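Local atomic coordinates of ATPase associated with various cellular activities, AAA_5 (Staphylothermus marinus, PDB entry 6N0S), a protein that probably binds and hydrolyses ATP through its AAA+ region, while its N-terminal EVE-like domain, the part described here, resembles PUA-like RNA-binding proteins. Residues Lys88-Ile102 and Ile124-Arg136. Sequence-based numbering, arbitrary orientation.
Sequences KEYSWPEIKKVLRKI and IRPSRSDRFFLFR
Trp92 N, Ser127 O and Asp130 O close round a single water: the amide donates to it from 3.0 Å, and the two carbonyl oxygens each lie 2.7 Å from it. This water links the first turn of helix 92-102 to the type I turn 127-130, just before strand 132-136 in this EVE-like domain. Ser91 occupies the helix N-cap, and Glu94 reaches back to it, Glu94 OE1 accepting from Ser91 N at 3.0 Å from above the carboxylate plane. One residue earlier, Tyr90, in the short edge strand 89-90, pairs with Phe132 of the central strand of a three-stranded antiparallel sheet; both backbone bonds are weak, the shorter being Phe132 N to Tyr90 O at 2.8 Å. The guanidinium of Arg131, its chain folded back by two bends, lies flat over the carbonyl carbon of Tyr90.

Trp92 suits the junction because its broad indole is held between two aliphatic groups. With CG trans to the backbone N (chi1 169°), one face receives Pro126 CG in a CH-pi contact 3.6 Å from the five-membered ring centroid, while Lys96 CG covers the opposite face. The Phe132 ring approaches obliquely, its plane turned 38° from the indole. Were Trp92 replaced by alanine, Pro126 CG and the Phe132 ring would probably lose the indole they pack on, leaving a gap at the helix start.

Farther along, helix and strand run nearly parallel, at 21°, and branched aliphatic residues suit the interface, offering methyls from both sides. Ile95 CD1 reaches Phe132 CB, and Leu134 spreads its methyls, CD1 to Leu99 and CD2 to Val98 CG1 at 3.7 Å. At the far end the slim Ile102 CD1 lies on one flat face of the guanidinium of exposed Arg136, 3.5 Å from Arg136 NH2.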
ATOM      1  N   LYS A  88      -3.327  15.915   0.217  1.00 69.69           N
ATOM      2  CA  LYS A  88      -2.397  16.674   1.031  1.00 63.82           C
ATOM      3  C   LYS A  88      -1.066  15.935   1.037  1.00 56.18           C
ATOM      4  O   LYS A  88      -1.034  14.698   1.003  1.00 56.00           O
ATOM      5  CB  LYS A  88      -2.935  16.845   2.456  1.00 58.97           C
ATOM      6  CG  LYS A  88      -2.251  17.923   3.254  1.00 58.68           C
ATOM      7  CD  LYS A  88      -2.730  17.872   4.709  1.00 62.00           C
ATOM      8  CE  LYS A  88      -1.931  18.790   5.636  1.00 61.33           C
ATOM      9  NZ  LYS A  88      -0.472  18.849   5.276  1.00 65.47           N
ATOM     10  N   GLU A  89       0.024  16.695   1.034  1.00 48.34           N
ATOM     11  CA  GLU A  89       1.364  16.144   1.145  1.00 50.57           C
ATOM     12  C   GLU A  89       2.008  16.619   2.449  1.00 53.02           C
ATOM     13  O   GLU A  89       1.557  17.587   3.075  1.00 51.34           O
ATOM     14  CB  GLU A  89       2.179  16.501  -0.103  1.00 49.02           C
ATOM     15  CG  GLU A  89       1.537  15.819  -1.342  1.00 55.55           C
ATOM     16  CD  GLU A  89       2.190  16.190  -2.678  1.00 48.50           C
ATOM     17  OE1 GLU A  89       3.178  16.962  -2.669  1.00 59.60           O
ATOM     18  OE2 GLU A  89       1.719  15.689  -3.739  1.00 52.07           O
ATOM     19  N   TYR A  90       3.038  15.894   2.896  1.00 50.63           N
ATOM     20  CA  TYR A  90       3.469  15.949   4.292  1.00 42.36           C
ATOM     21  C   TYR A  90       4.980  15.871   4.411  1.00 41.09           C
ATOM     22  O   TYR A  90       5.654  15.224   3.601  1.00 40.92           O
ATOM     23  CB  TYR A  90       2.902  14.798   5.107  1.00 43.87           C
ATOM     24  CG  TYR A  90       1.409  14.743   5.186  1.00 44.96           C
ATOM     25  CD1 TYR A  90       0.658  14.102   4.204  1.00 50.76           C
ATOM     26  CD2 TYR A  90       0.740  15.316   6.249  1.00 45.33           C
ATOM     27  CE1 TYR A  90      -0.726  14.042   4.293  1.00 46.94           C
ATOM     28  CE2 TYR A  90      -0.636  15.265   6.339  1.00 47.58           C
ATOM     29  CZ  TYR A  90      -1.358  14.622   5.372  1.00 46.35           C
ATOM     30  OH  TYR A  90      -2.721  14.583   5.484  1.00 50.71           O
ATOM     31  N   SER A  91       5.510  16.499   5.456  1.00 40.96           N
ATOM     32  CA  SER A  91       6.859  16.143   5.862  1.00 38.98           C
ATOM     33  C   SER A  91       6.813  14.870   6.709  1.00 33.68           C
ATOM     34  O   SER A  91       5.755  14.346   7.025  1.00 38.60           O
ATOM     35  CB  SER A  91       7.516  17.273   6.645  1.00 42.71           C
ATOM     36  OG  SER A  91       6.895  17.415   7.892  1.00 44.12           O
ATOM     37  N   TRP A  92       7.994  14.362   7.046  1.00 38.47           N
ATOM     38  CA  TRP A  92       8.094  13.127   7.822  1.00 36.58           C
ATOM     39  C   TRP A  92       7.538  13.303   9.226  1.00 41.02           C
ATOM     40  O   TRP A  92       6.724  12.465   9.661  1.00 37.03           O
ATOM     41  CB  TRP A  92       9.559  12.682   7.818  1.00 41.56           C
ATOM     42  CG  TRP A  92       9.923  11.575   8.759  1.00 42.95           C
ATOM     43  CD1 TRP A  92      10.852  11.623   9.762  1.00 41.91           C
ATOM     44  CD2 TRP A  92       9.396  10.243   8.764  1.00 45.55           C
ATOM     45  NE1 TRP A  92      10.941  10.404  10.389  1.00 39.60           N
ATOM     46  CE2 TRP A  92      10.057   9.539   9.802  1.00 41.76           C
ATOM     47  CE3 TRP A  92       8.428   9.577   7.995  1.00 37.10           C
ATOM     48  CZ2 TRP A  92       9.792   8.214  10.087  1.00 36.85           C
ATOM     49  CZ3 TRP A  92       8.159   8.255   8.285  1.00 52.19           C
ATOM     50  CH2 TRP A  92       8.830   7.586   9.345  1.00 43.72           C
ATOM     51  N   PRO A  93       7.872  14.352   9.968  1.00 44.88           N
ATOM     52  CA  PRO A  93       7.265  14.485  11.298  1.00 41.59           C
ATOM     53  C   PRO A  93       5.762  14.629  11.222  1.00 39.83           C
ATOM     54  O   PRO A  93       5.048  14.062  12.051  1.00 35.27           O
ATOM     55  CB  PRO A  93       7.970  15.718  11.886  1.00 45.85           C
ATOM     56  CG  PRO A  93       9.223  15.872  11.081  1.00 48.73           C
ATOM     57  CD  PRO A  93       8.894  15.385   9.711  1.00 42.14           C
ATOM     58  N   GLU A  94       5.255  15.329  10.210  1.00 37.16           N
ATOM     59  CA  GLU A  94       3.815  15.538  10.083  1.00 36.48           C
ATOM     60  C   GLU A  94       3.094  14.225   9.804  1.00 38.70           C
ATOM     61  O   GLU A  94       2.051  13.938  10.393  1.00 40.69           O
ATOM     62  CB  GLU A  94       3.527  16.530   8.942  1.00 45.28           C
ATOM     63  CG  GLU A  94       3.906  17.965   9.202  1.00 46.16           C
ATOM     64  CD  GLU A  94       3.960  18.803   7.907  1.00 53.21           C
ATOM     65  OE1 GLU A  94       3.554  18.324   6.819  1.00 48.03           O
ATOM     66  OE2 GLU A  94       4.434  19.950   7.984  1.00 52.55           O
ATOM     67  N   ILE A  95       3.593  13.435   8.848  1.00 43.22           N
ATOM     68  CA  ILE A  95       2.833  12.237   8.504  1.00 38.88           C
ATOM     69  C   ILE A  95       2.940  11.196   9.616  1.00 34.03           C
ATOM     70  O   ILE A  95       1.992  10.453   9.854  1.00 37.79           O
ATOM     71  CB  ILE A  95       3.263  11.677   7.135  1.00 35.02           C
ATOM     72  CG1 ILE A  95       2.185  10.717   6.606  1.00 37.81           C
ATOM     73  CG2 ILE A  95       4.612  10.977   7.203  1.00 31.08           C
ATOM     74  CD1 ILE A  95       2.390  10.308   5.199  1.00 38.08           C
ATOM     75  N   LYS A  96       4.087  11.112  10.296  1.00 38.64           N
ATOM     76  CA  LYS A  96       4.217  10.269  11.507  1.00 38.02           C
ATOM     77  C   LYS A  96       3.104  10.523  12.509  1.00 40.62           C
ATOM     78  O   LYS A  96       2.585   9.598  13.144  1.00 37.08           O
ATOM     79  CB  LYS A  96       5.505  10.577  12.246  1.00 42.98           C
ATOM     80  CG  LYS A  96       6.718   9.942  11.813  1.00 44.77           C
ATOM     81  CD  LYS A  96       7.823  10.624  12.612  1.00 37.82           C
ATOM     82  CE  LYS A  96       8.668   9.614  13.363  1.00 46.63           C
ATOM     83  NZ  LYS A  96       7.953   9.099  14.543  1.00 46.07           N
ATOM     84  N   LYS A  97       2.811  11.797  12.741  1.00 43.12           N
ATOM     85  CA  LYS A  97       1.818  12.165  13.729  1.00 40.10           C
ATOM     86  C   LYS A  97       0.420  11.811  13.243  1.00 41.52           C
ATOM     87  O   LYS A  97      -0.422  11.359  14.019  1.00 38.71           O
ATOM     88  CB  LYS A  97       1.986  13.660  14.031  1.00 44.65           C
ATOM     89  CG  LYS A  97       1.065  14.234  15.060  1.00 45.94           C
ATOM     90  CD  LYS A  97       1.399  15.713  15.306  1.00 48.81           C
ATOM     91  CE  LYS A  97       0.467  16.341  16.337  1.00 50.55           C
ATOM     92  NZ  LYS A  97       0.763  15.841  17.738  1.00 69.40           N
ATOM     93  N   VAL A  98       0.155  11.978  11.950  1.00 42.14           N
ATOM     94  CA  VAL A  98      -1.148  11.595  11.403  1.00 36.51           C
ATOM     95  C   VAL A  98      -1.329  10.085  11.447  1.00 38.46           C
ATOM     96  O   VAL A  98      -2.401   9.575  11.799  1.00 37.91           O
ATOM     97  CB  VAL A  98      -1.287  12.126   9.966  1.00 42.39           C
ATOM     98  CG1 VAL A  98      -2.520  11.535   9.312  1.00 47.51           C
ATOM     99  CG2 VAL A  98      -1.302  13.655   9.950  1.00 47.84           C
ATOM    100  N   LEU A  99      -0.299   9.341  11.034  1.00 35.86           N
ATOM    101  CA  LEU A  99      -0.393   7.877  11.057  1.00 34.18           C
ATOM    102  C   LEU A  99      -0.504   7.342  12.478  1.00 34.89           C
ATOM    103  O   LEU A  99      -1.258   6.390  12.730  1.00 35.56           O
ATOM    104  CB  LEU A  99       0.819   7.263  10.376  1.00 28.72           C
ATOM    105  CG  LEU A  99       0.962   7.598   8.879  1.00 32.44           C
ATOM    106  CD1 LEU A  99       2.346   7.171   8.338  1.00 35.15           C
ATOM    107  CD2 LEU A  99      -0.147   6.909   8.147  1.00 34.65           C
ATOM    108  N   ARG A 100       0.262   7.903  13.416  1.00 39.13           N
ATOM    109  CA  ARG A 100       0.170   7.411  14.803  1.00 34.77           C
ATOM    110  C   ARG A 100      -1.257   7.536  15.330  1.00 34.29           C
ATOM    111  O   ARG A 100      -1.783   6.616  15.978  1.00 42.33           O
ATOM    112  CB  ARG A 100       1.147   8.178  15.706  1.00 38.80           C
ATOM    113  CG  ARG A 100       1.037   7.828  17.253  1.00 39.11           C
ATOM    114  CD  ARG A 100       2.185   8.459  18.088  1.00 36.21           C
ATOM    115  NE  ARG A 100       3.507   7.949  17.733  1.00 31.43           N
ATOM    116  CZ  ARG A 100       4.078   6.857  18.218  1.00 38.07           C
ATOM    117  NH1 ARG A 100       3.472   6.110  19.141  1.00 39.35           N
ATOM    118  NH2 ARG A 100       5.280   6.515  17.766  1.00 41.90           N
ATOM    119  N   LYS A 101      -1.907   8.671  15.062  1.00 42.05           N
ATOM    120  CA  LYS A 101      -3.299   8.828  15.464  1.00 40.85           C
ATOM    121  C   LYS A 101      -4.183   7.791  14.792  1.00 42.33           C
ATOM    122  O   LYS A 101      -5.017   7.153  15.445  1.00 43.44           O
ATOM    123  CB  LYS A 101      -3.779  10.245  15.157  1.00 50.63           C
ATOM    124  CG  LYS A 101      -5.277  10.439  15.320  1.00 57.59           C
ATOM    125  CD  LYS A 101      -5.640  11.923  15.254  1.00 63.80           C
ATOM    126  CE  LYS A 101      -7.110  12.138  14.933  1.00 68.28           C
ATOM    127  NZ  LYS A 101      -8.000  11.279  15.777  1.00 75.39           N
ATOM    128  N   ILE A 102      -4.022   7.592  13.485  1.00 47.44           N
ATOM    129  CA  ILE A 102      -4.861   6.604  12.812  1.00 43.02           C
ATOM    130  C   ILE A 102      -4.624   5.216  13.396  1.00 39.72           C
ATOM    131  O   ILE A 102      -5.571   4.451  13.627  1.00 41.63           O
ATOM    132  CB  ILE A 102      -4.616   6.632  11.294  1.00 39.56           C
ATOM    133  CG1 ILE A 102      -5.142   7.929  10.709  1.00 45.11           C
ATOM    134  CG2 ILE A 102      -5.335   5.485  10.642  1.00 44.82           C
ATOM    135  CD1 ILE A 102      -4.581   8.284   9.333  1.00 45.63           C
ATOM    136  N   ILE A 124      14.219   4.433   4.788  1.00 43.92           N
ATOM    137  CA  ILE A 124      13.984   5.534   3.857  1.00 44.08           C
ATOM    138  C   ILE A 124      14.745   6.817   4.189  1.00 48.20           C
ATOM    139  O   ILE A 124      14.943   7.647   3.284  1.00 52.54           O
ATOM    140  CB  ILE A 124      12.479   5.850   3.701  1.00 40.66           C
ATOM    141  CG1 ILE A 124      11.831   6.254   5.013  1.00 49.14           C
ATOM    142  CG2 ILE A 124      11.759   4.664   3.097  1.00 46.90           C
ATOM    143  CD1 ILE A 124      10.388   6.666   4.850  1.00 44.61           C
ATOM    144  N   ARG A 125      15.175   7.003   5.430  1.00 46.88           N
ATOM    145  CA  ARG A 125      16.016   8.132   5.841  1.00 47.11           C
ATOM    146  C   ARG A 125      15.530   9.468   5.285  1.00 46.14           C
ATOM    147  O   ARG A 125      16.178  10.059   4.421  1.00 47.96           O
ATOM    148  CB  ARG A 125      17.464   7.871   5.426  1.00 55.89           C
ATOM    149  CG  ARG A 125      17.973   6.511   5.929  1.00 50.03           C
ATOM    150  CD  ARG A 125      19.378   6.180   5.470  1.00 47.61           C
ATOM    151  NE  ARG A 125      19.443   5.873   4.042  1.00 50.19           N
ATOM    152  CZ  ARG A 125      19.095   4.707   3.501  1.00 46.06           C
ATOM    153  NH1 ARG A 125      18.658   3.708   4.260  1.00 53.20           N
ATOM    154  NH2 ARG A 125      19.182   4.534   2.195  1.00 50.10           N
ATOM    155  N   PRO A 126      14.418   9.993   5.780  1.00 44.83           N
ATOM    156  CA  PRO A 126      13.921  11.267   5.274  1.00 48.32           C
ATOM    157  C   PRO A 126      14.848  12.413   5.633  1.00 53.26           C
ATOM    158  O   PRO A 126      15.612  12.360   6.592  1.00 52.22           O
ATOM    159  CB  PRO A 126      12.569  11.428   5.977  1.00 42.26           C
ATOM    160  CG  PRO A 126      12.253  10.090   6.533  1.00 47.17           C
ATOM    161  CD  PRO A 126      13.567   9.478   6.856  1.00 45.77           C
ATOM    162  N   SER A 127      14.748  13.466   4.842  1.00 51.37           N
ATOM    163  CA  SER A 127      15.335  14.752   5.146  1.00 57.14           C
ATOM    164  C   SER A 127      14.213  15.750   5.386  1.00 59.47           C
ATOM    165  O   SER A 127      13.037  15.467   5.129  1.00 58.73           O
ATOM    166  CB  SER A 127      16.232  15.214   4.001  1.00 51.75           C
ATOM    167  OG  SER A 127      15.455  15.685   2.905  1.00 62.22           O
ATOM    168  N   ARG A 128      14.594  16.937   5.857  1.00 56.14           N
ATOM    169  CA  ARG A 128      13.605  17.950   6.210  1.00 60.52           C
ATOM    170  C   ARG A 128      12.761  18.350   5.008  1.00 59.64           C
ATOM    171  O   ARG A 128      11.590  18.714   5.167  1.00 54.35           O
ATOM    172  CB  ARG A 128      14.298  19.183   6.805  1.00 70.20           C
ATOM    173  CG  ARG A 128      15.521  18.857   7.675  1.00 80.54           C
ATOM    174  CD  ARG A 128      15.806  19.907   8.765  1.00 84.61           C
ATOM    175  NE  ARG A 128      16.634  19.334   9.837  1.00 80.60           N
ATOM    176  CZ  ARG A 128      16.175  18.513  10.782  1.00 79.29           C
ATOM    177  NH1 ARG A 128      14.894  18.169  10.796  1.00 75.48           N
ATOM    178  NH2 ARG A 128      16.996  18.029  11.713  1.00 76.14           N
ATOM    179  N   SER A 129      13.335  18.292   3.805  1.00 50.98           N
ATOM    180  CA  SER A 129      12.629  18.677   2.597  1.00 56.53           C
ATOM    181  C   SER A 129      11.787  17.556   1.989  1.00 57.98           C
ATOM    182  O   SER A 129      10.878  17.845   1.197  1.00 53.70           O
ATOM    183  CB  SER A 129      13.642  19.156   1.549  1.00 56.03           C
ATOM    184  OG  SER A 129      14.851  18.424   1.673  1.00 60.24           O
ATOM    185  N   ASP A 130      12.058  16.297   2.321  1.00 57.32           N
ATOM    186  CA  ASP A 130      11.359  15.197   1.664  1.00 47.82           C
ATOM    187  C   ASP A 130       9.867  15.284   1.946  1.00 45.36           C
ATOM    188  O   ASP A 130       9.449  15.576   3.068  1.00 44.40           O
ATOM    189  CB  ASP A 130      11.906  13.850   2.135  1.00 47.44           C
ATOM    190  CG  ASP A 130      13.329  13.590   1.663  1.00 45.87           C
ATOM    191  OD1 ASP A 130      13.774  14.277   0.732  1.00 47.06           O
ATOM    192  OD2 ASP A 130      13.998  12.686   2.216  1.00 49.42           O
ATOM    193  N   ARG A 131       9.068  15.017   0.921  1.00 39.60           N
ATOM    194  CA  ARG A 131       7.618  15.062   0.984  1.00 38.14           C
ATOM    195  C   ARG A 131       7.026  13.668   0.841  1.00 39.43           C
ATOM    196  O   ARG A 131       7.584  12.801   0.158  1.00 36.00           O
ATOM    197  CB  ARG A 131       7.037  15.926  -0.138  1.00 46.23           C
ATOM    198  CG  ARG A 131       7.781  17.224  -0.402  1.00 52.13           C
ATOM    199  CD  ARG A 131       7.710  18.120   0.813  1.00 49.37           C
ATOM    200  NE  ARG A 131       6.314  18.433   1.121  1.00 52.62           N
ATOM    201  CZ  ARG A 131       5.877  18.849   2.302  1.00 55.24           C
ATOM    202  NH1 ARG A 131       6.718  18.992   3.318  1.00 56.28           N
ATOM    203  NH2 ARG A 131       4.590  19.097   2.470  1.00 55.83           N
ATOM    204  N   PHE A 132       5.833  13.514   1.393  1.00 38.14           N
ATOM    205  CA  PHE A 132       5.174  12.228   1.584  1.00 41.80           C
ATOM    206  C   PHE A 132       3.735  12.315   1.103  1.00 36.44           C
ATOM    207  O   PHE A 132       3.088  13.349   1.267  1.00 36.89           O
ATOM    208  CB  PHE A 132       5.217  11.815   3.080  1.00 38.76           C
ATOM    209  CG  PHE A 132       6.563  11.411   3.529  1.00 34.10           C
ATOM    210  CD1 PHE A 132       7.486  12.353   3.959  1.00 33.06           C
ATOM    211  CD2 PHE A 132       6.931  10.093   3.483  1.00 33.88           C
ATOM    212  CE1 PHE A 132       8.755  11.977   4.310  1.00 34.27           C
ATOM    213  CE2 PHE A 132       8.209   9.703   3.868  1.00 34.81           C
ATOM    214  CZ  PHE A 132       9.118  10.642   4.265  1.00 35.71           C
ATOM    215  N   PHE A 133       3.246  11.239   0.492  1.00 34.56           N
ATOM    216  CA  PHE A 133       1.842  11.113   0.136  1.00 35.11           C
ATOM    217  C   PHE A 133       1.128  10.215   1.140  1.00 39.13           C
ATOM    218  O   PHE A 133       1.746   9.366   1.797  1.00 36.41           O
ATOM    219  CB  PHE A 133       1.660  10.572  -1.302  1.00 33.39           C
ATOM    220  CG  PHE A 133       2.121   9.151  -1.511  1.00 36.25           C
ATOM    221  CD1 PHE A 133       1.287   8.082  -1.236  1.00 31.80           C
ATOM    222  CD2 PHE A 133       3.371   8.889  -2.023  1.00 32.97           C
ATOM    223  CE1 PHE A 133       1.710   6.775  -1.465  1.00 35.85           C
ATOM    224  CE2 PHE A 133       3.797   7.588  -2.242  1.00 34.04           C
ATOM    225  CZ  PHE A 133       2.963   6.538  -1.963  1.00 34.51           C
ATOM    226  N   LEU A 134      -0.198  10.412   1.237  1.00 38.32           N
ATOM    227  CA  LEU A 134      -1.054   9.643   2.126  1.00 39.25           C
ATOM    228  C   LEU A 134      -2.426   9.475   1.502  1.00 38.51           C
ATOM    229  O   LEU A 134      -3.076  10.460   1.167  1.00 40.32           O
ATOM    230  CB  LEU A 134      -1.201  10.344   3.472  1.00 39.61           C
ATOM    231  CG  LEU A 134      -2.142   9.729   4.508  1.00 40.75           C
ATOM    232  CD1 LEU A 134      -1.744   8.341   4.826  1.00 37.93           C
ATOM    233  CD2 LEU A 134      -2.083  10.590   5.729  1.00 46.72           C
ATOM    234  N   PHE A 135      -2.873   8.239   1.404  1.00 36.26           N
ATOM    235  CA  PHE A 135      -4.242   7.918   1.043  1.00 37.86           C
ATOM    236  C   PHE A 135      -4.893   7.190   2.209  1.00 39.75           C
ATOM    237  O   PHE A 135      -4.320   6.238   2.760  1.00 42.53           O
ATOM    238  CB  PHE A 135      -4.303   7.037  -0.209  1.00 37.24           C
ATOM    239  CG  PHE A 135      -3.811   7.718  -1.458  1.00 41.55           C
ATOM    240  CD1 PHE A 135      -4.581   8.678  -2.089  1.00 34.95           C
ATOM    241  CD2 PHE A 135      -2.589   7.401  -1.997  1.00 38.51           C
ATOM    242  CE1 PHE A 135      -4.161   9.293  -3.243  1.00 38.57           C
ATOM    243  CE2 PHE A 135      -2.157   8.031  -3.147  1.00 36.03           C
ATOM    244  CZ  PHE A 135      -2.959   8.983  -3.768  1.00 34.06           C
ATOM    245  N   ARG A 136      -6.098   7.611   2.570  1.00 44.10           N
ATOM    246  CA  ARG A 136      -6.883   6.888   3.568  1.00 43.41           C
ATOM    247  C   ARG A 136      -7.724   5.829   2.860  1.00 43.06           C
ATOM    248  O   ARG A 136      -8.482   6.157   1.947  1.00 43.29           O
ATOM    249  CB  ARG A 136      -7.762   7.861   4.352  1.00 48.29           C
ATOM    250  CG  ARG A 136      -6.976   8.732   5.320  1.00 51.52           C
ATOM    251  CD  ARG A 136      -7.811   9.870   5.840  1.00 56.00           C
ATOM    252  NE  ARG A 136      -7.506  10.169   7.233  1.00 60.81           N
ATOM    253  CZ  ARG A 136      -6.609  11.064   7.636  1.00 62.55           C
ATOM    254  NH1 ARG A 136      -5.911  11.765   6.755  1.00 56.96           N
ATOM    255  NH2 ARG A 136      -6.423  11.271   8.939  1.00 65.63           N
TER
HETATM  256  O   HOH W   1      10.392  15.468   5.609  1.00 38.05           O